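Local coordinates for protein terminal uridylyltransferase 1 (PDB 5I49) that adds uridines to the 3' ends of guide RNA, ribosomal RNA and some messenger RNAs during mitochondrial RNA editing in Trypanosoma brucei, at residues V106-S111 / A122-A127. Numbering follows the deposited sequence.
Sequences VFIFGS and ADIDFA. With 2KH (5'-O-[(S)-hydroxy{[(S)-hydroxy(phosphonooxy)phosphoryl]amino}phosphoryl]uridine), chain C.
Phe-109 lays its ring flat over the side chain of Asp-125, whose CB sits 3.5 Å from the ring centroid, 9° off the ring normal, in a CH-pi contact. CG of Phe-109 lies between its backbone N and carbonyl carbon (chi1 66°), which swings the ring back across the neighbouring strand until CE1 also reaches CB of Ala-127, at 3.8 Å. On the other sheet face, the Phe-126 ring fills the dip between Val-106 and Ile-108: CG1 of Val-106 approaches its CD1 and CG1 of Ile-108 its CE1, each at 3.6 Å. Ile-124 CG2 rests over one face of that ring, toward its rim. In the antiparallel strands Phe-107 and Ala-127 form a hydrogen-bonded pair, Phe-107 N to Ala-127 O and Ala-127 N to Phe-107 O, both nearly straight at 2.8 Å. Beyond Phe-109 the chain turns at Gly-110 into a helix, and a water links Ser-111 N, Asp-125 OD2 and O2B of the bound UTP analogue. Asp-123 and Asp-125 probably bind the catalytic magnesium ion, as in related nucleotidyltransferases. Strand 105-109 edges the mixed sheet, 124-129 lies between it and 285-288, helix 80-100 packs against Val-106, Ile-108 and Phe-126, and helix 292-304 against Phe-107 and Phe-109.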
loop_
_atom_site.group_PDB
_atom_site.type_symbol
_atom_site.label_atom_id
_atom_site.label_comp_id
_atom_site.label_asym_id
_atom_site.label_seq_id
_atom_site.Cartn_x
_atom_site.Cartn_y
_atom_site.Cartn_z
ATOM N N VAL A 106 -9.340 -10.903 8.954
ATOM C CA VAL A 106 -8.961 -9.799 8.069
ATOM C C VAL A 106 -7.666 -9.133 8.540
ATOM O O VAL A 106 -7.540 -8.779 9.714
ATOM C CB VAL A 106 -10.063 -8.729 8.012
ATOM C CG1 VAL A 106 -9.646 -7.574 7.082
ATOM C CG2 VAL A 106 -11.366 -9.337 7.518
ATOM N N PHE A 107 -6.711 -8.968 7.625
ATOM C CA PHE A 107 -5.421 -8.369 7.950
ATOM C C PHE A 107 -5.343 -7.095 7.131
ATOM O O PHE A 107 -5.670 -7.115 5.946
ATOM C CB PHE A 107 -4.280 -9.291 7.493
ATOM C CG PHE A 107 -4.261 -10.659 8.161
ATOM C CD1 PHE A 107 -5.230 -11.616 7.867
ATOM C CD2 PHE A 107 -3.243 -10.998 9.044
ATOM C CE1 PHE A 107 -5.197 -12.878 8.476
ATOM C CE2 PHE A 107 -3.194 -12.259 9.651
ATOM C CZ PHE A 107 -4.174 -13.197 9.368
ATOM N N ILE A 108 -4.915 -5.986 7.728
ATOM C CA ILE A 108 -4.580 -4.817 6.900
ATOM C C ILE A 108 -3.128 -4.964 6.439
ATOM O O ILE A 108 -2.272 -5.398 7.218
ATOM C CB ILE A 108 -4.772 -3.499 7.668
ATOM C CG1 ILE A 108 -6.253 -3.256 7.923
ATOM C CG2 ILE A 108 -4.185 -2.314 6.879
ATOM C CD1 ILE A 108 -6.536 -2.100 8.834
ATOM N N PHE A 109 -2.835 -4.642 5.176
ATOM C CA PHE A 109 -1.430 -4.529 4.760
ATOM C C PHE A 109 -1.225 -3.254 3.944
ATOM O O PHE A 109 -2.145 -2.439 3.829
ATOM C CB PHE A 109 -0.908 -5.792 4.024
ATOM C CG PHE A 109 -1.566 -6.063 2.680
ATOM C CD1 PHE A 109 -2.809 -6.696 2.617
ATOM C CD2 PHE A 109 -0.926 -5.722 1.492
ATOM C CE1 PHE A 109 -3.413 -6.967 1.390
ATOM C CE2 PHE A 109 -1.521 -5.981 0.252
ATOM C CZ PHE A 109 -2.774 -6.607 0.203
ATOM N N GLY A 110 -0.029 -3.068 3.400
ATOM C CA GLY A 110 0.211 -1.897 2.579
ATOM C C GLY A 110 0.724 -0.727 3.397
ATOM O O GLY A 110 1.392 -0.932 4.416
ATOM N N SER A 111 0.396 0.493 2.973
ATOM C CA SER A 111 1.035 1.687 3.528
ATOM C C SER A 111 0.819 1.958 5.021
ATOM O O SER A 111 1.730 2.451 5.677
ATOM C CB SER A 111 0.684 2.935 2.704
ATOM O OG SER A 111 -0.634 3.371 2.980
ATOM N N ALA A 122 -5.866 7.675 1.778
ATOM C CA ALA A 122 -5.182 6.610 1.038
ATOM C C ALA A 122 -5.998 5.324 1.109
ATOM O O ALA A 122 -6.533 5.001 2.169
ATOM C CB ALA A 122 -3.809 6.376 1.615
ATOM N N ASP A 123 -6.119 4.578 0.012
ATOM C CA ASP A 123 -6.933 3.365 0.145
ATOM C C ASP A 123 -6.257 2.335 1.050
ATOM O O ASP A 123 -5.039 2.356 1.246
ATOM C CB ASP A 123 -7.426 2.777 -1.189
ATOM C CG ASP A 123 -6.337 2.610 -2.206
ATOM O OD1 ASP A 123 -5.183 2.352 -1.813
ATOM O OD2 ASP A 123 -6.650 2.720 -3.414
ATOM N N ILE A 124 -7.066 1.476 1.651
ATOM C CA ILE A 124 -6.574 0.502 2.618
ATOM C C ILE A 124 -6.568 -0.844 1.918
ATOM O O ILE A 124 -7.489 -1.125 1.162
ATOM C CB ILE A 124 -7.537 0.449 3.810
ATOM C CG1 ILE A 124 -7.442 1.752 4.622
ATOM C CG2 ILE A 124 -7.278 -0.778 4.682
ATOM C CD1 ILE A 124 -6.109 1.942 5.350
ATOM N N ASP A 125 -5.537 -1.659 2.139
ATOM C CA ASP A 125 -5.500 -3.024 1.596
ATOM C C ASP A 125 -5.927 -4.024 2.662
ATOM O O ASP A 125 -5.350 -4.058 3.747
ATOM C CB ASP A 125 -4.077 -3.374 1.120
ATOM C CG ASP A 125 -3.724 -2.732 -0.213
ATOM O OD1 ASP A 125 -4.494 -2.910 -1.174
ATOM O OD2 ASP A 125 -2.669 -2.064 -0.303
ATOM N N PHE A 126 -6.945 -4.834 2.371
ATOM C CA PHE A 126 -7.368 -5.859 3.310
ATOM C C PHE A 126 -7.061 -7.220 2.694
ATOM O O PHE A 126 -7.360 -7.458 1.508
ATOM C CB PHE A 126 -8.875 -5.803 3.551
ATOM C CG PHE A 126 -9.360 -4.600 4.309
ATOM C CD1 PHE A 126 -8.968 -4.373 5.630
ATOM C CD2 PHE A 126 -10.291 -3.736 3.724
ATOM C CE1 PHE A 126 -9.462 -3.280 6.338
ATOM C CE2 PHE A 126 -10.794 -2.645 4.434
ATOM C CZ PHE A 126 -10.377 -2.416 5.737
ATOM N N ALA A 127 -6.471 -8.110 3.484
ATOM C CA ALA A 127 -6.307 -9.506 3.060
ATOM C C ALA A 127 -7.216 -10.367 3.925
ATOM O O ALA A 127 -7.271 -10.183 5.140
ATOM C CB ALA A 127 -4.878 -9.949 3.217
HETATM P PA 2KH C . 1.772 -0.268 -3.464
HETATM O O1A 2KH C . 0.369 -0.254 -4.017
HETATM O O2A 2KH C . 2.851 -0.242 -4.658
HETATM N N3A 2KH C . 2.039 0.957 -2.355
HETATM O "O5'" 2KH C . 2.020 -1.612 -2.705
HETATM P PB 2KH C . 0.840 2.063 -2.056
HETATM O O1B 2KH C . 1.192 2.734 -0.726
HETATM O O2B 2KH C . -0.581 1.435 -1.899
HETATM O O3B 2KH C . 0.887 3.270 -3.105
HETATM P PG 2KH C . 0.056 3.462 -4.445
HETATM O O1G 2KH C . -0.692 4.766 -4.363
HETATM O O2G 2KH C . -0.903 2.332 -4.674
HETATM O O3G 2KH C . 1.026 3.505 -5.568
HETATM C "C5'" 2KH C . 1.231 -1.941 -1.542
HETATM C "C4'" 2KH C . 1.528 -3.246 -0.958
HETATM O "O4'" 2KH C . 1.265 -4.247 -1.942
HETATM C "C1'" 2KH C . 2.289 -5.227 -1.867
HETATM C "C2'" 2KH C . 3.135 -4.821 -0.724
HETATM O "O2'" 2KH C . 2.663 -5.379 0.472
HETATM C "C3'" 2KH C . 2.982 -3.395 -0.655
HETATM O "O3'" 2KH C . 3.313 -2.912 0.615
HETATM N N1 2KH C . 2.994 -5.313 -3.094
HETATM C C6 2KH C . 2.947 -4.296 -4.002
HETATM C C2 2KH C . 3.708 -6.425 -3.376
HETATM O O2 2KH C . 3.751 -7.357 -2.563
HETATM N N3 2KH C . 4.389 -6.547 -4.524
HETATM C C4 2KH C . 4.387 -5.568 -5.454
HETATM O O4 2KH C . 5.116 -5.725 -6.666
HETATM C C5 2KH C . 3.657 -4.401 -5.208
HETATM O O HOH W 1 -1.184 0.430 0.561
#